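Local atomic coordinates of pullulanase (Klebsiella oxytoca, PDB entry 2YOC), a protein that hydrolyses alpha-1,6-glucosidic linkages in pullulan and related branched glucans, and is secreted through a type 2 secretion system. Residues N534-W545 with D878-N887. Residues are numbered along the deposited sequence; the frame is centred on the assembly and turned at random.
With CA (calcium ion), chain L.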
# COMPACT_ATOMS: atom_id res chain seq x y z
N ASN B 534 -28.63 40.38 17.20
CA ASN B 534 -27.54 39.80 17.98
C ASN B 534 -26.17 40.36 17.57
O ASN B 534 -25.40 40.74 18.45
CB ASN B 534 -27.54 38.28 17.89
CG ASN B 534 -26.86 37.64 19.06
OD1 ASN B 534 -27.18 37.91 20.24
ND2 ASN B 534 -25.91 36.76 18.76
N THR B 535 -25.92 40.50 16.25
CA THR B 535 -24.69 41.07 15.68
C THR B 535 -24.39 42.43 16.33
O THR B 535 -23.25 42.67 16.76
CB THR B 535 -24.81 41.14 14.15
OG1 THR B 535 -25.18 39.86 13.63
CG2 THR B 535 -23.54 41.61 13.48
N LEU B 536 -25.41 43.30 16.43
CA LEU B 536 -25.32 44.63 17.02
C LEU B 536 -25.08 44.52 18.52
O LEU B 536 -24.24 45.26 19.04
CB LEU B 536 -26.59 45.44 16.76
CG LEU B 536 -26.96 45.72 15.30
CD1 LEU B 536 -28.43 45.94 15.19
CD2 LEU B 536 -26.21 46.94 14.74
N VAL B 537 -25.82 43.61 19.22
CA VAL B 537 -25.69 43.41 20.67
C VAL B 537 -24.25 43.07 21.02
O VAL B 537 -23.68 43.64 21.94
CB VAL B 537 -26.65 42.34 21.21
CG1 VAL B 537 -26.46 42.13 22.71
CG2 VAL B 537 -28.09 42.71 20.90
N ALA B 538 -23.68 42.14 20.23
CA ALA B 538 -22.36 41.57 20.34
C ALA B 538 -21.20 42.56 20.37
O ALA B 538 -20.13 42.20 20.86
CB ALA B 538 -22.15 40.55 19.23
N GLN B 539 -21.40 43.78 19.84
CA GLN B 539 -20.39 44.85 19.80
C GLN B 539 -20.27 45.54 21.16
O GLN B 539 -19.22 46.09 21.47
CB GLN B 539 -20.78 45.90 18.78
CG GLN B 539 -21.04 45.40 17.37
CD GLN B 539 -21.72 46.45 16.52
OE1 GLN B 539 -21.99 47.60 16.94
NE2 GLN B 539 -22.01 46.08 15.30
N THR B 540 -21.36 45.56 21.94
CA THR B 540 -21.42 46.23 23.23
C THR B 540 -21.72 45.26 24.39
O THR B 540 -22.09 45.70 25.49
CB THR B 540 -22.49 47.32 23.17
OG1 THR B 540 -23.79 46.72 23.00
CG2 THR B 540 -22.19 48.35 22.09
N ASP B 541 -21.58 43.93 24.14
CA ASP B 541 -21.83 42.94 25.18
C ASP B 541 -20.57 42.69 26.05
O ASP B 541 -19.52 43.35 25.87
CB ASP B 541 -22.49 41.64 24.61
CG ASP B 541 -21.65 40.68 23.75
OD1 ASP B 541 -20.45 40.96 23.52
OD2 ASP B 541 -22.22 39.66 23.29
N SER B 542 -20.71 41.79 27.04
CA SER B 542 -19.66 41.37 27.96
C SER B 542 -19.12 39.99 27.50
O SER B 542 -18.22 39.39 28.14
CB SER B 542 -20.24 41.28 29.36
OG SER B 542 -20.64 42.55 29.84
N TYR B 543 -19.65 39.51 26.36
CA TYR B 543 -19.34 38.21 25.79
C TYR B 543 -18.29 38.15 24.68
O TYR B 543 -18.50 38.63 23.57
CB TYR B 543 -20.62 37.46 25.35
CG TYR B 543 -20.37 35.98 25.21
CD1 TYR B 543 -19.71 35.46 24.09
CD2 TYR B 543 -20.73 35.09 26.21
CE1 TYR B 543 -19.39 34.11 23.99
CE2 TYR B 543 -20.43 33.73 26.13
CZ TYR B 543 -19.76 33.25 25.01
OH TYR B 543 -19.45 31.91 24.93
N ASN B 544 -17.19 37.48 24.99
CA ASN B 544 -16.13 37.13 24.07
C ASN B 544 -15.42 35.96 24.70
O ASN B 544 -15.38 35.86 25.93
CB ASN B 544 -15.16 38.27 23.77
CG ASN B 544 -14.31 37.94 22.56
OD1 ASN B 544 -13.47 37.03 22.57
ND2 ASN B 544 -14.56 38.60 21.46
N TRP B 545 -14.90 35.03 23.86
CA TRP B 545 -14.13 33.89 24.35
C TRP B 545 -12.87 34.44 25.04
O TRP B 545 -12.57 34.06 26.18
CB TRP B 545 -13.74 32.99 23.18
CG TRP B 545 -14.85 32.16 22.63
CD1 TRP B 545 -16.08 31.91 23.19
CD2 TRP B 545 -14.80 31.37 21.43
NE1 TRP B 545 -16.81 31.06 22.39
CE2 TRP B 545 -16.04 30.70 21.30
CE3 TRP B 545 -13.82 31.19 20.43
CZ2 TRP B 545 -16.33 29.87 20.22
CZ3 TRP B 545 -14.13 30.39 19.33
CH2 TRP B 545 -15.36 29.72 19.24
N ASP B 878 -18.74 29.48 14.65
CA ASP B 878 -17.74 30.24 15.42
C ASP B 878 -18.34 31.19 16.45
O ASP B 878 -18.24 32.41 16.30
CB ASP B 878 -16.77 30.97 14.47
CG ASP B 878 -15.38 31.13 15.05
OD1 ASP B 878 -14.93 30.21 15.81
OD2 ASP B 878 -14.71 32.12 14.69
N SER B 879 -18.94 30.62 17.50
CA SER B 879 -19.66 31.35 18.55
C SER B 879 -18.90 32.35 19.42
O SER B 879 -19.46 32.81 20.40
CB SER B 879 -20.47 30.38 19.40
OG SER B 879 -19.63 29.55 20.19
N TYR B 880 -17.64 32.74 19.04
CA TYR B 880 -16.82 33.70 19.81
C TYR B 880 -17.50 35.02 20.17
O TYR B 880 -17.33 35.51 21.28
CB TYR B 880 -15.42 33.89 19.23
CG TYR B 880 -15.33 34.80 18.03
CD1 TYR B 880 -15.57 34.32 16.75
CD2 TYR B 880 -14.96 36.14 18.17
CE1 TYR B 880 -15.49 35.16 15.63
CE2 TYR B 880 -14.87 36.99 17.06
CZ TYR B 880 -15.14 36.49 15.80
OH TYR B 880 -15.04 37.32 14.70
N ASP B 881 -18.28 35.59 19.24
CA ASP B 881 -19.01 36.80 19.53
C ASP B 881 -20.43 36.62 19.07
O ASP B 881 -20.90 37.33 18.18
CB ASP B 881 -18.33 38.08 19.00
CG ASP B 881 -18.40 39.26 19.98
OD1 ASP B 881 -19.36 39.31 20.82
OD2 ASP B 881 -17.51 40.15 19.90
N SER B 882 -21.09 35.59 19.62
CA SER B 882 -22.48 35.26 19.36
C SER B 882 -23.26 35.38 20.67
O SER B 882 -24.42 34.97 20.76
CB SER B 882 -22.62 33.89 18.70
OG SER B 882 -22.32 34.00 17.31
N GLY B 883 -22.59 36.01 21.64
CA GLY B 883 -23.12 36.38 22.94
C GLY B 883 -23.79 35.33 23.79
O GLY B 883 -23.67 34.13 23.53
N ASP B 884 -24.49 35.80 24.82
CA ASP B 884 -25.23 34.98 25.77
C ASP B 884 -26.29 34.14 25.05
O ASP B 884 -26.51 32.99 25.42
CB ASP B 884 -25.89 35.85 26.86
CG ASP B 884 -24.95 36.59 27.80
OD1 ASP B 884 -23.92 35.99 28.19
OD2 ASP B 884 -25.27 37.74 28.19
N TRP B 885 -26.94 34.72 24.00
CA TRP B 885 -27.98 34.05 23.24
C TRP B 885 -27.60 32.68 22.68
O TRP B 885 -28.19 31.69 23.09
CB TRP B 885 -28.53 34.95 22.13
CG TRP B 885 -29.89 34.50 21.64
CD1 TRP B 885 -30.18 33.92 20.44
CD2 TRP B 885 -31.13 34.58 22.36
NE1 TRP B 885 -31.52 33.64 20.36
CE2 TRP B 885 -32.13 34.05 21.52
CE3 TRP B 885 -31.49 35.06 23.64
CZ2 TRP B 885 -33.47 33.98 21.91
CZ3 TRP B 885 -32.82 35.00 24.02
CH2 TRP B 885 -33.79 34.46 23.17
N PHE B 886 -26.62 32.63 21.77
CA PHE B 886 -26.23 31.37 21.14
C PHE B 886 -25.43 30.41 22.00
O PHE B 886 -25.61 29.20 21.89
CB PHE B 886 -25.59 31.61 19.77
CG PHE B 886 -26.58 32.13 18.76
CD1 PHE B 886 -27.39 31.25 18.04
CD2 PHE B 886 -26.74 33.49 18.56
CE1 PHE B 886 -28.34 31.74 17.12
CE2 PHE B 886 -27.69 33.98 17.65
CZ PHE B 886 -28.48 33.10 16.94
N ASN B 887 -24.57 30.94 22.88
CA ASN B 887 -23.70 30.17 23.76
C ASN B 887 -24.35 29.82 25.10
O ASN B 887 -23.67 29.53 26.08
CB ASN B 887 -22.42 30.96 23.97
CG ASN B 887 -21.52 30.94 22.79
OD1 ASN B 887 -20.67 30.04 22.64
ND2 ASN B 887 -21.60 31.97 21.99
CA CA L . -18.05 41.53 22.55
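Ser882 O takes a hydrogen bond from Asn534 ND2 at 3.1 Å, nearly straight at 168°, and a weak one from the backbone N of Phe886. The amide of Asn534 has the acceptor in its own plane, yet its nitrogen stands above the carbonyl plane of Ser882 and misses the lone-pair directions; the same nitrogen lies at the edge of the Phe886 ring. Nearby, calcium is bound by Ala538 O at 2.8 Å and Asp541 OD1 at 2.6 Å. Asp881 brings its carboxylate to the ion from the other segment, with OD2 at 3.0 Å from calcium, long for a direct bond. The cation probably offsets the crowding of carboxylate and carbonyl oxygens here. In the (beta/alpha)8 barrel, 534-545 belongs to the excursion between the second and third strands, and 878-887 follows the eighth strand, 860-864. Both also meet the region after the first strand: Tyr543 OH is hydrogen-bonded to Asp421, its ring stacks with His418, and Asp884 forms a salt bridge with Arg420. Tyr543 turns its CG away from the backbone N (chi1 -161°), which lays one ring face over Gly883, with CG 3.6 Å from Gly883 CA; Tyr880 O sits at the ring edge. Farther along, Trp545 receives backbone on a face: Tyr880 CA is 3.5 Å from the centroid of its five-membered ring and only 13° off the normal, a CH-pi contact, while Tyr880 CB extends the cover over the six-membered ring. Two bonds fix the rotation of the Asn887 amide beside the Tyr543 hydroxyl: Asn887 ND2 donates to Ser879 O at 2.8 Å, and Ser879 OG donates to Asn887 OD1 at 2.7 Å.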